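Local coordinates for plantazolicin methyltransferase BamL (Bacillus amyloliquefaciens subsp. plantarum, PDB 5DLY), which probably catalyses the N-methylation of desmethylplantazolicin to give the antibiotic plantazolicin, using S-adenosylmethionine as methyl donor, at residues S38-I43 with N215-G220; T47-Y52 with Q75-R80; F56-Y61 with S151-I156; V201-Q206 with G260-N265. One frame throughout, in Å; residues are numbered along the deposited sequence.

Contact 1. Residues S38-I43 with N215-G220; sequences SSIRSI and NSFIGG
Ile-40 and Phe-217 approach from opposite directions, joining the long helix 23-56 to the loop between strand 209-214 of the Rossmann-like methyltransferase sheet and helix 226-232. The methyl CD1 of Ile-40 comes 3.5 Å from CZ of Phe-217, at the far end of the ring. Ile-43, one helical turn further on, sets its CG2 4.2 Å from CE2 of the same ring; both methyls lie on the same side of the ring plane, each meeting the ring obliquely. The same CG2 lies 4.5 Å from Ile-218 CD1, a looser contact at the margin of the patch. No hydrogen bond crosses here; the contact is entirely apolar. Phe-217 reaches the helix because its CG stands opposite the backbone N (chi1 -167°), which throws the ring forward from a backbone whose CA-CB bond is not aimed at the helix.

In the next shell, Leu-241 touches Ile-43, Phe-217 and Ile-218, and Gln-251 of helix 245-253 touches Ile-43 and Phe-217. Ser-39 is tied to this last helix by hydrogen bonds to Glu-247 and Gln-251. Behind the ring the loop turns through Gly-219 and Gly-220, both with positive phi, and Gly-220 O accepts a hydrogen bond from His-212 NE2. Within that turn, Gly-220 N makes a weak bond of 2.9 Å to Ser-216 O.

Contact 2. Residues T47-Y52 with Q75-R80; sequences TFLSFY and QYLNSR
Leu-77 on helix 72-80 meets both Leu-49 and Phe-48 of helix 23-56, and one methyl group does all the touching. CD2 of Leu-77 lies 4.2 Å from CD1 of Leu-49, the two leucines crossing at a slant, and 4.3 Å from CZ of Phe-48, whose ring it approaches obliquely at its far end. These apolar contacts are at ordinary van der Waals distance, and all three side chains are buried. In each leucine CG is anti to the carbonyl carbon (chi1 -66° in Leu-49, -72° in Leu-77), extending the branch toward the other helix. Ile-45 adds a further contact to Leu-77.

Aromatic packing continues behind Phe-48, which meets Phe-128 edge-to-face. The guanidinium of Arg-80 folds back over the ring of Tyr-76 in its own helix, with CZ 3.4 Å above the ring plane and displaced toward the rim of the ring.

Polar links lie to the side: Tyr-76 OH is hydrogen-bonded to Glu-46 OE2 of helix 23-56, and Arg-80 NE makes a weak bond to Tyr-76 O.

Helix 72-80 is the helix of the beta-alpha-beta crossover from strand 62-66 to the parallel strand 85-90 of the Rossmann-like fold, packed here against helix 23-56, which precedes the first strand.

Contact 3. Residues F56-Y61 with S151-I156; sequences FNREPY and SDQSCI
The loop that leads from helix 23-56 into strand 62-66, the first strand of the Rossmann-like sheet, packs here against the corner at Asp-152 and Gln-153, ahead of strand 154-160. Phe-56 and Gln-153 carry the contact, sliding past each other in opposite directions. CB of Gln-153 sits over one face of the phenyl ring, 3.7 Å from the centroid of Phe-56 and 17° off the ring normal, a CH-pi interaction. The amide follows: its NE2 comes 3.6 Å from Phe-56 CD1, with the amide plane turned 53° from the ring. Further along the ring, Phe-56 CZ lies 3.5 Å from the backbone N of Ser-154, met obliquely. With CG of Phe-56 anti to the carbonyl carbon (chi1 -55°), the ring extends from the last turn of the helix to this corner.

Arg-58 crosses Gln-153 on a slant, and NE stays 4.0 Å from Gln-153 OE1, so this is proximity and not a bond. Its guanidinium has other holds: NH1 donates to Glu-59 O at 2.9 Å, the acceptor lying close to the guanidinium plane, and Tyr-61 CE1 lies 3.4 Å above the centre of the group. The corner is braced by Ser-154 OG, which donates to Ser-151 O at 2.8 Å.

Asp-125 joins the two sides, taking a salt bridge from Arg-58 NH1 and hydrogen bonds from Tyr-61 N and Ser-151 OG. Dispersion and CH-pi contact thus hold the direct interface, while the shared carboxylate supplies the polar link and would probably be kept anionic by its arginine partner.

Contact 4. Residues V201-Q206 with G260-N265; sequences VVTKEQ and GWIIKN
Ile-262 turns its CG1 branch anti to the carbonyl carbon (chi1 -68°), which leaves CG2 opposite the backbone N and presents two branches to the last turn of helix 192-203 beside the strand. Thr-203 answers with a chi1 of 62°, which places its methyl CG2 beside the backbone N, facing Ile-262, and sets OG1 between N and the carbonyl carbon. The two CG2 methyls, of Thr-203 and Ile-262, meet at 3.8 Å as the side chains pass at a slant; Thr-203 CG2 is also 4.1 Å from Ile-262 CG1. Val-202 meets the tip of the CG1 branch, its CG2 4.2 Å from Ile-262 CD1, the two side chains crossing at about a right angle.

Val-143 of helix 139-148 touches both Val-202 and Ile-262, while Val-209 and Ile-156, on the strands flanking 258-265, also pack on Ile-262. The contact therefore seats the last turn of helix 192-203 on one face of the Rossmann-like sheet, over the antiparallel strand 258-265. The chain then reverses through a type I beta turn from Thr-203 to Gln-206, closed by Gln-206 N donating to Thr-203 O at 3.0 Å, and goes on to strand 209-214.

The threonine hydroxyl plays no part in the apolar contact: OG1 is hydrogen-bonded to Leu-199 O, one turn back in its own helix. With that polar atom satisfied locally, Thr-203 can offer a methyl to the strand, and the helix is held against the sheet by van der Waals contact between aliphatic branches, with no directional bond between the segments.

Helix 23-56 serves contacts 1 and 2, whose centres lie about 13 Å apart. None of the four contacts belongs to the annotated ligand sites; contact 1 approaches the ligands, the side chain of Ile-40 lying about 6 Å from the bound substrate analogue and about 7 Å from S-adenosylhomocysteine, and Phe-48 of contact 2 is about 9 Å from the latter. Tyr-52 OH of contact 2 is hydrogen-bonded to Gln-153 O of contact 3 at 2.7 Å. Contacts 3 and 4 share the sheet, where Ile-156 N is hydrogen-bonded to Ile-262 O at 2.8 Å between adjacent antiparallel strands. Trp-261 NE1 hydrogen-bonds Gly-219 O of contact 1 at 2.8 Å, and its ring stacks on Phe-51 of contact 2.

Contact 1. Residues S38-I43 with N215-G220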
# COMPACT_ATOMS: atom_id res chain seq x y z
N SER A 38 3.98 10.31 5.76
CA SER A 38 3.88 11.06 4.51
C SER A 38 5.14 10.96 3.64
O SER A 38 5.02 10.86 2.43
CB SER A 38 3.50 12.52 4.74
OG SER A 38 4.44 13.18 5.56
N SER A 39 6.33 10.95 4.25
CA SER A 39 7.56 10.95 3.45
C SER A 39 7.81 9.62 2.73
O SER A 39 8.47 9.60 1.69
CB SER A 39 8.79 11.39 4.26
OG SER A 39 9.15 10.45 5.25
N ILE A 40 7.29 8.52 3.29
CA ILE A 40 7.44 7.22 2.63
C ILE A 40 6.51 7.08 1.42
O ILE A 40 6.75 6.26 0.54
CB ILE A 40 7.27 6.04 3.63
CG1 ILE A 40 7.93 4.75 3.10
CG2 ILE A 40 5.81 5.78 3.95
CD1 ILE A 40 9.44 4.71 3.22
N ARG A 41 5.46 7.90 1.37
CA ARG A 41 4.51 7.86 0.25
C ARG A 41 5.21 7.98 -1.11
O ARG A 41 5.03 7.13 -1.99
CB ARG A 41 3.47 8.97 0.42
CG ARG A 41 2.07 8.59 -0.02
CD ARG A 41 1.02 9.21 0.89
NE ARG A 41 1.19 10.66 1.03
CZ ARG A 41 0.74 11.39 2.05
NH1 ARG A 41 0.08 10.84 3.06
NH2 ARG A 41 0.96 12.70 2.05
N SER A 42 6.02 9.03 -1.30
CA SER A 42 6.70 9.23 -2.57
C SER A 42 7.71 8.12 -2.86
O SER A 42 7.91 7.76 -4.01
CB SER A 42 7.39 10.59 -2.66
OG SER A 42 8.43 10.71 -1.70
N ILE A 43 8.35 7.61 -1.81
CA ILE A 43 9.28 6.49 -2.00
C ILE A 43 8.57 5.23 -2.50
O ILE A 43 9.01 4.60 -3.46
CB ILE A 43 10.12 6.25 -0.75
CG1 ILE A 43 11.03 7.45 -0.54
CG2 ILE A 43 10.94 4.96 -0.86
CD1 ILE A 43 11.62 7.53 0.85
N ASN A 215 11.48 -7.47 3.40
CA ASN A 215 11.37 -6.35 4.34
C ASN A 215 12.45 -5.29 4.15
O ASN A 215 12.54 -4.35 4.95
CB ASN A 215 11.29 -6.84 5.78
CG ASN A 215 12.53 -7.58 6.23
OD1 ASN A 215 13.56 -7.56 5.56
ND2 ASN A 215 12.44 -8.24 7.38
N SER A 216 13.24 -5.43 3.09
CA SER A 216 14.21 -4.40 2.71
C SER A 216 13.51 -3.12 2.29
O SER A 216 12.43 -3.15 1.71
CB SER A 216 15.10 -4.91 1.58
OG SER A 216 15.88 -6.00 2.02
N PHE A 217 14.17 -1.99 2.56
CA PHE A 217 13.56 -0.66 2.41
C PHE A 217 13.03 -0.35 1.01
O PHE A 217 11.96 0.26 0.87
CB PHE A 217 14.58 0.40 2.85
CG PHE A 217 13.99 1.77 3.04
CD1 PHE A 217 13.32 2.10 4.21
CD2 PHE A 217 14.16 2.74 2.06
CE1 PHE A 217 12.80 3.38 4.39
CE2 PHE A 217 13.65 4.02 2.23
CZ PHE A 217 12.96 4.34 3.40
N ILE A 218 13.77 -0.76 -0.01
CA ILE A 218 13.38 -0.47 -1.38
C ILE A 218 12.63 -1.66 -1.98
O ILE A 218 13.24 -2.60 -2.49
CB ILE A 218 14.57 -0.06 -2.27
CG1 ILE A 218 15.33 1.13 -1.65
CG2 ILE A 218 14.12 0.22 -3.70
CD1 ILE A 218 14.55 2.43 -1.61
N GLY A 219 11.30 -1.63 -1.86
CA GLY A 219 10.43 -2.65 -2.44
C GLY A 219 10.63 -4.06 -1.92
O GLY A 219 10.15 -5.01 -2.53
N GLY A 220 11.33 -4.19 -0.79
CA GLY A 220 11.63 -5.51 -0.22
C GLY A 220 12.65 -6.29 -1.02
O GLY A 220 12.78 -7.52 -0.83

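Contact 2. Residues T47-Y52 with Q75-R80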
# COMPACT_ATOMS: atom_id res chain seq x y z
N THR A 47 8.92 3.67 -6.25
CA THR A 47 9.36 2.28 -6.30
C THR A 47 8.51 1.54 -7.32
O THR A 47 9.07 0.87 -8.18
CB THR A 47 9.31 1.61 -4.92
OG1 THR A 47 10.25 2.25 -4.05
CG2 THR A 47 9.68 0.12 -5.00
N PHE A 48 7.19 1.69 -7.27
CA PHE A 48 6.39 0.96 -8.25
C PHE A 48 6.54 1.51 -9.67
O PHE A 48 6.50 0.75 -10.63
CB PHE A 48 4.93 0.67 -7.82
CG PHE A 48 4.00 1.87 -7.83
CD1 PHE A 48 3.64 2.52 -9.02
CD2 PHE A 48 3.37 2.27 -6.65
CE1 PHE A 48 2.73 3.58 -9.01
CE2 PHE A 48 2.46 3.32 -6.64
CZ PHE A 48 2.15 3.98 -7.81
N LEU A 49 6.74 2.82 -9.79
CA LEU A 49 6.99 3.42 -11.11
C LEU A 49 8.31 2.96 -11.70
O LEU A 49 8.40 2.66 -12.90
CB LEU A 49 6.91 4.94 -11.05
CG LEU A 49 5.52 5.48 -10.74
CD1 LEU A 49 5.60 6.98 -10.53
CD2 LEU A 49 4.52 5.14 -11.84
N SER A 50 9.35 2.88 -10.87
CA SER A 50 10.64 2.41 -11.34
C SER A 50 10.56 0.94 -11.73
O SER A 50 11.11 0.54 -12.76
CB SER A 50 11.72 2.62 -10.28
OG SER A 50 12.95 2.08 -10.74
N PHE A 51 9.86 0.14 -10.93
CA PHE A 51 9.67 -1.27 -11.22
C PHE A 51 8.98 -1.45 -12.56
O PHE A 51 9.43 -2.24 -13.40
CB PHE A 51 8.85 -1.97 -10.11
CG PHE A 51 8.60 -3.43 -10.39
CD1 PHE A 51 7.47 -3.84 -11.10
CD2 PHE A 51 9.49 -4.40 -9.93
CE1 PHE A 51 7.23 -5.19 -11.35
CE2 PHE A 51 9.26 -5.76 -10.18
CZ PHE A 51 8.13 -6.14 -10.90
N TYR A 52 7.90 -0.70 -12.78
CA TYR A 52 7.08 -0.86 -13.98
C TYR A 52 7.87 -0.56 -15.25
O TYR A 52 7.86 -1.35 -16.21
CB TYR A 52 5.77 -0.03 -13.89
CG TYR A 52 4.75 -0.50 -14.90
CD1 TYR A 52 4.78 -0.03 -16.22
CD2 TYR A 52 3.78 -1.44 -14.55
CE1 TYR A 52 3.87 -0.49 -17.16
CE2 TYR A 52 2.86 -1.90 -15.49
CZ TYR A 52 2.92 -1.42 -16.79
OH TYR A 52 2.02 -1.87 -17.73
N GLN A 75 -2.98 12.60 -5.90
CA GLN A 75 -2.44 13.94 -6.13
C GLN A 75 -0.98 13.91 -6.61
O GLN A 75 -0.62 14.59 -7.57
CB GLN A 75 -2.60 14.82 -4.90
CG GLN A 75 -2.07 16.23 -5.11
CD GLN A 75 -3.02 17.29 -4.63
OE1 GLN A 75 -3.23 17.46 -3.43
NE2 GLN A 75 -3.62 18.01 -5.57
N TYR A 76 -0.16 13.11 -5.93
CA TYR A 76 1.24 12.93 -6.29
C TYR A 76 1.38 12.46 -7.73
O TYR A 76 2.18 13.01 -8.50
CB TYR A 76 1.92 11.93 -5.35
CG TYR A 76 3.40 11.75 -5.59
CD1 TYR A 76 3.88 10.82 -6.51
CD2 TYR A 76 4.33 12.50 -4.87
CE1 TYR A 76 5.25 10.64 -6.72
CE2 TYR A 76 5.69 12.34 -5.08
CZ TYR A 76 6.15 11.41 -6.00
OH TYR A 76 7.50 11.26 -6.19
N LEU A 77 0.59 11.45 -8.10
CA LEU A 77 0.62 10.89 -9.45
C LEU A 77 0.16 11.90 -10.50
O LEU A 77 0.73 11.96 -11.59
CB LEU A 77 -0.21 9.61 -9.53
CG LEU A 77 0.43 8.40 -8.82
CD1 LEU A 77 -0.59 7.30 -8.59
CD2 LEU A 77 1.62 7.89 -9.63
N ASN A 78 -0.87 12.68 -10.15
CA ASN A 78 -1.39 13.76 -11.00
C ASN A 78 -0.34 14.82 -11.33
O ASN A 78 -0.36 15.43 -12.40
CB ASN A 78 -2.61 14.40 -10.34
CG ASN A 78 -3.17 15.56 -11.15
OD1 ASN A 78 -3.74 15.36 -12.22
ND2 ASN A 78 -3.00 16.77 -10.63
N SER A 79 0.59 15.04 -10.39
CA SER A 79 1.67 16.01 -10.58
C SER A 79 2.83 15.45 -11.40
O SER A 79 3.65 16.22 -11.92
CB SER A 79 2.17 16.52 -9.23
OG SER A 79 1.13 17.18 -8.53
N ARG A 80 2.90 14.12 -11.50
CA ARG A 80 3.99 13.46 -12.23
C ARG A 80 3.56 13.09 -13.64
O ARG A 80 4.37 13.13 -14.57
CB ARG A 80 4.48 12.20 -11.49
CG ARG A 80 4.77 12.38 -10.01
CD ARG A 80 5.53 13.67 -9.72
NE ARG A 80 4.96 14.38 -8.58
CZ ARG A 80 5.62 14.69 -7.47
NH1 ARG A 80 6.90 14.36 -7.34
NH2 ARG A 80 5.01 15.34 -6.49

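Contact 3. Residues F56-Y61 with S151-I156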
# COMPACT_ATOMS: atom_id res chain seq x y z
N PHE A 56 8.68 -3.44 -17.85
CA PHE A 56 7.82 -3.43 -19.04
C PHE A 56 8.19 -2.42 -20.13
O PHE A 56 7.56 -2.40 -21.19
CB PHE A 56 6.34 -3.31 -18.64
CG PHE A 56 5.87 -4.37 -17.68
CD1 PHE A 56 5.88 -5.72 -18.04
CD2 PHE A 56 5.42 -4.02 -16.41
CE1 PHE A 56 5.45 -6.70 -17.15
CE2 PHE A 56 4.98 -5.00 -15.52
CZ PHE A 56 4.99 -6.34 -15.89
N ASN A 57 9.18 -1.57 -19.86
CA ASN A 57 9.73 -0.62 -20.85
C ASN A 57 8.75 0.43 -21.40
O ASN A 57 8.92 0.97 -22.50
CB ASN A 57 10.48 -1.36 -21.97
CG ASN A 57 11.67 -2.14 -21.44
OD1 ASN A 57 11.70 -3.36 -21.49
ND2 ASN A 57 12.65 -1.42 -20.89
N ARG A 58 7.71 0.70 -20.62
CA ARG A 58 6.83 1.83 -20.86
C ARG A 58 6.30 2.31 -19.51
O ARG A 58 6.44 1.60 -18.51
CB ARG A 58 5.67 1.47 -21.80
CG ARG A 58 4.71 0.43 -21.26
CD ARG A 58 3.42 0.44 -22.07
NE ARG A 58 2.49 -0.62 -21.71
CZ ARG A 58 1.63 -0.58 -20.69
NH1 ARG A 58 1.57 0.48 -19.89
NH2 ARG A 58 0.81 -1.60 -20.48
N GLU A 59 5.71 3.50 -19.50
CA GLU A 59 5.02 3.99 -18.32
C GLU A 59 3.66 3.30 -18.21
O GLU A 59 3.07 2.90 -19.22
CB GLU A 59 4.88 5.51 -18.39
CG GLU A 59 6.20 6.25 -18.21
CD GLU A 59 6.10 7.75 -18.43
OE1 GLU A 59 7.05 8.47 -18.07
OE2 GLU A 59 5.06 8.22 -18.96
N PRO A 60 3.15 3.15 -16.97
CA PRO A 60 1.81 2.56 -16.84
C PRO A 60 0.74 3.49 -17.42
O PRO A 60 0.92 4.71 -17.43
CB PRO A 60 1.64 2.46 -15.32
CG PRO A 60 2.54 3.51 -14.77
CD PRO A 60 3.74 3.45 -15.66
N TYR A 61 -0.36 2.90 -17.89
CA TYR A 61 -1.49 3.68 -18.42
C TYR A 61 -2.51 3.99 -17.32
O TYR A 61 -3.36 4.85 -17.49
CB TYR A 61 -2.22 2.93 -19.54
CG TYR A 61 -1.44 2.74 -20.81
CD1 TYR A 61 -1.30 1.47 -21.37
CD2 TYR A 61 -0.86 3.82 -21.47
CE1 TYR A 61 -0.59 1.28 -22.54
CE2 TYR A 61 -0.15 3.64 -22.65
CZ TYR A 61 -0.02 2.37 -23.17
OH TYR A 61 0.68 2.17 -24.34
N SER A 151 -3.85 -6.12 -15.69
CA SER A 151 -3.58 -6.16 -17.12
C SER A 151 -2.53 -7.22 -17.43
O SER A 151 -1.93 -7.82 -16.51
CB SER A 151 -3.12 -4.78 -17.61
OG SER A 151 -1.76 -4.56 -17.27
N ASP A 152 -2.28 -7.45 -18.71
CA ASP A 152 -1.28 -8.44 -19.12
C ASP A 152 0.15 -8.07 -18.69
O ASP A 152 0.99 -8.95 -18.59
CB ASP A 152 -1.33 -8.66 -20.64
CG ASP A 152 -2.63 -9.30 -21.10
OD1 ASP A 152 -3.35 -9.87 -20.26
OD2 ASP A 152 -2.93 -9.25 -22.32
N GLN A 153 0.40 -6.79 -18.44
CA GLN A 153 1.68 -6.31 -17.92
C GLN A 153 1.41 -5.41 -16.73
O GLN A 153 1.10 -4.23 -16.88
CB GLN A 153 2.45 -5.53 -18.99
CG GLN A 153 2.99 -6.40 -20.13
CD GLN A 153 3.74 -5.61 -21.17
OE1 GLN A 153 3.26 -4.58 -21.66
NE2 GLN A 153 4.93 -6.07 -21.52
N SER A 154 1.53 -5.97 -15.53
CA SER A 154 1.00 -5.28 -14.35
C SER A 154 1.59 -5.77 -13.05
O SER A 154 2.22 -6.83 -12.98
CB SER A 154 -0.52 -5.46 -14.29
OG SER A 154 -0.83 -6.84 -14.17
N CYS A 155 1.34 -5.01 -11.99
CA CYS A 155 1.65 -5.47 -10.65
C CYS A 155 0.72 -4.87 -9.61
O CYS A 155 0.22 -3.76 -9.78
CB CYS A 155 3.11 -5.15 -10.27
SG CYS A 155 3.49 -3.40 -10.30
N ILE A 156 0.48 -5.65 -8.56
CA ILE A 156 -0.03 -5.13 -7.28
C ILE A 156 1.18 -4.91 -6.40
O ILE A 156 1.99 -5.83 -6.24
CB ILE A 156 -0.98 -6.13 -6.57
CG1 ILE A 156 -2.09 -6.60 -7.52
CG2 ILE A 156 -1.60 -5.47 -5.33
CD1 ILE A 156 -3.04 -7.62 -6.94

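Contact 4. Residues V201-Q206 with G260-N265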
# COMPACT_ATOMS: atom_id res chain seq x y z
N VAL A 201 -0.30 -18.40 -1.88
CA VAL A 201 -1.61 -19.03 -2.07
C VAL A 201 -2.44 -18.36 -3.17
O VAL A 201 -3.07 -19.04 -3.98
CB VAL A 201 -2.35 -19.15 -0.72
CG1 VAL A 201 -3.82 -19.48 -0.91
CG2 VAL A 201 -1.67 -20.21 0.13
N VAL A 202 -2.41 -17.03 -3.21
CA VAL A 202 -3.23 -16.29 -4.18
C VAL A 202 -2.61 -16.24 -5.59
O VAL A 202 -3.29 -15.86 -6.54
CB VAL A 202 -3.58 -14.86 -3.70
CG1 VAL A 202 -4.28 -14.89 -2.35
CG2 VAL A 202 -2.34 -13.97 -3.66
N THR A 203 -1.34 -16.64 -5.72
CA THR A 203 -0.68 -16.63 -7.03
C THR A 203 -0.39 -18.01 -7.61
O THR A 203 -0.22 -18.14 -8.81
CB THR A 203 0.64 -15.83 -7.04
OG1 THR A 203 1.58 -16.41 -6.13
CG2 THR A 203 0.40 -14.36 -6.69
N LYS A 204 -0.33 -19.04 -6.76
CA LYS A 204 0.13 -20.37 -7.21
C LYS A 204 -0.71 -21.03 -8.31
O LYS A 204 -0.19 -21.84 -9.08
CB LYS A 204 0.34 -21.31 -6.01
CG LYS A 204 -0.93 -21.73 -5.30
CD LYS A 204 -0.62 -22.42 -3.98
CE LYS A 204 -1.87 -23.04 -3.38
NZ LYS A 204 -2.29 -24.28 -4.10
N GLU A 205 -2.00 -20.68 -8.39
CA GLU A 205 -2.90 -21.22 -9.41
C GLU A 205 -3.19 -20.24 -10.55
O GLU A 205 -4.04 -20.51 -11.41
CB GLU A 205 -4.21 -21.69 -8.78
CG GLU A 205 -4.09 -22.96 -7.95
CD GLU A 205 -5.41 -23.46 -7.40
OE1 GLU A 205 -6.49 -23.01 -7.86
OE2 GLU A 205 -5.38 -24.31 -6.49
N GLN A 206 -2.47 -19.12 -10.57
CA GLN A 206 -2.68 -18.07 -11.55
C GLN A 206 -1.53 -18.01 -12.55
O GLN A 206 -0.44 -17.56 -12.22
CB GLN A 206 -2.86 -16.71 -10.85
CG GLN A 206 -4.02 -16.67 -9.87
CD GLN A 206 -5.37 -16.81 -10.55
OE1 GLN A 206 -5.60 -16.26 -11.62
NE2 GLN A 206 -6.28 -17.54 -9.91
N GLY A 260 5.28 -6.35 -0.66
CA GLY A 260 4.81 -7.51 -1.43
C GLY A 260 4.44 -7.10 -2.84
O GLY A 260 3.87 -6.03 -3.05
N TRP A 261 4.81 -7.94 -3.81
CA TRP A 261 4.46 -7.73 -5.21
C TRP A 261 3.74 -8.94 -5.75
O TRP A 261 4.15 -10.09 -5.50
CB TRP A 261 5.70 -7.50 -6.08
CG TRP A 261 6.61 -6.40 -5.64
CD1 TRP A 261 7.52 -6.45 -4.64
CD2 TRP A 261 6.69 -5.09 -6.21
NE1 TRP A 261 8.17 -5.25 -4.53
CE2 TRP A 261 7.69 -4.39 -5.48
CE3 TRP A 261 6.03 -4.43 -7.26
CZ2 TRP A 261 8.03 -3.07 -5.76
CZ3 TRP A 261 6.37 -3.11 -7.54
CH2 TRP A 261 7.36 -2.44 -6.79
N ILE A 262 2.66 -8.69 -6.49
CA ILE A 262 2.00 -9.69 -7.31
C ILE A 262 2.16 -9.19 -8.74
O ILE A 262 1.63 -8.14 -9.12
CB ILE A 262 0.52 -9.86 -6.89
CG1 ILE A 262 0.43 -10.48 -5.50
CG2 ILE A 262 -0.23 -10.76 -7.86
CD1 ILE A 262 -0.89 -10.21 -4.79
N ILE A 263 2.92 -9.95 -9.53
CA ILE A 263 3.39 -9.49 -10.84
C ILE A 263 2.78 -10.35 -11.95
O ILE A 263 2.91 -11.57 -11.93
CB ILE A 263 4.94 -9.57 -10.92
CG1 ILE A 263 5.56 -8.64 -9.87
CG2 ILE A 263 5.44 -9.21 -12.32
CD1 ILE A 263 6.87 -9.16 -9.30
N LYS A 264 2.11 -9.70 -12.90
CA LYS A 264 1.57 -10.42 -14.05
C LYS A 264 2.30 -10.03 -15.34
O LYS A 264 2.42 -8.85 -15.68
CB LYS A 264 0.05 -10.24 -14.19
CG LYS A 264 -0.58 -11.10 -15.28
CD LYS A 264 -2.09 -10.99 -15.26
CE LYS A 264 -2.73 -11.86 -16.34
NZ LYS A 264 -4.19 -11.99 -16.11
N ASN A 265 2.78 -11.05 -16.04
CA ASN A 265 3.45 -10.85 -17.31
C ASN A 265 3.01 -11.94 -18.28
O ASN A 265 3.58 -13.04 -18.29
CB ASN A 265 4.97 -10.85 -17.13
CG ASN A 265 5.72 -10.44 -18.38
OD1 ASN A 265 5.13 -9.98 -19.36
ND2 ASN A 265 7.04 -10.59 -18.35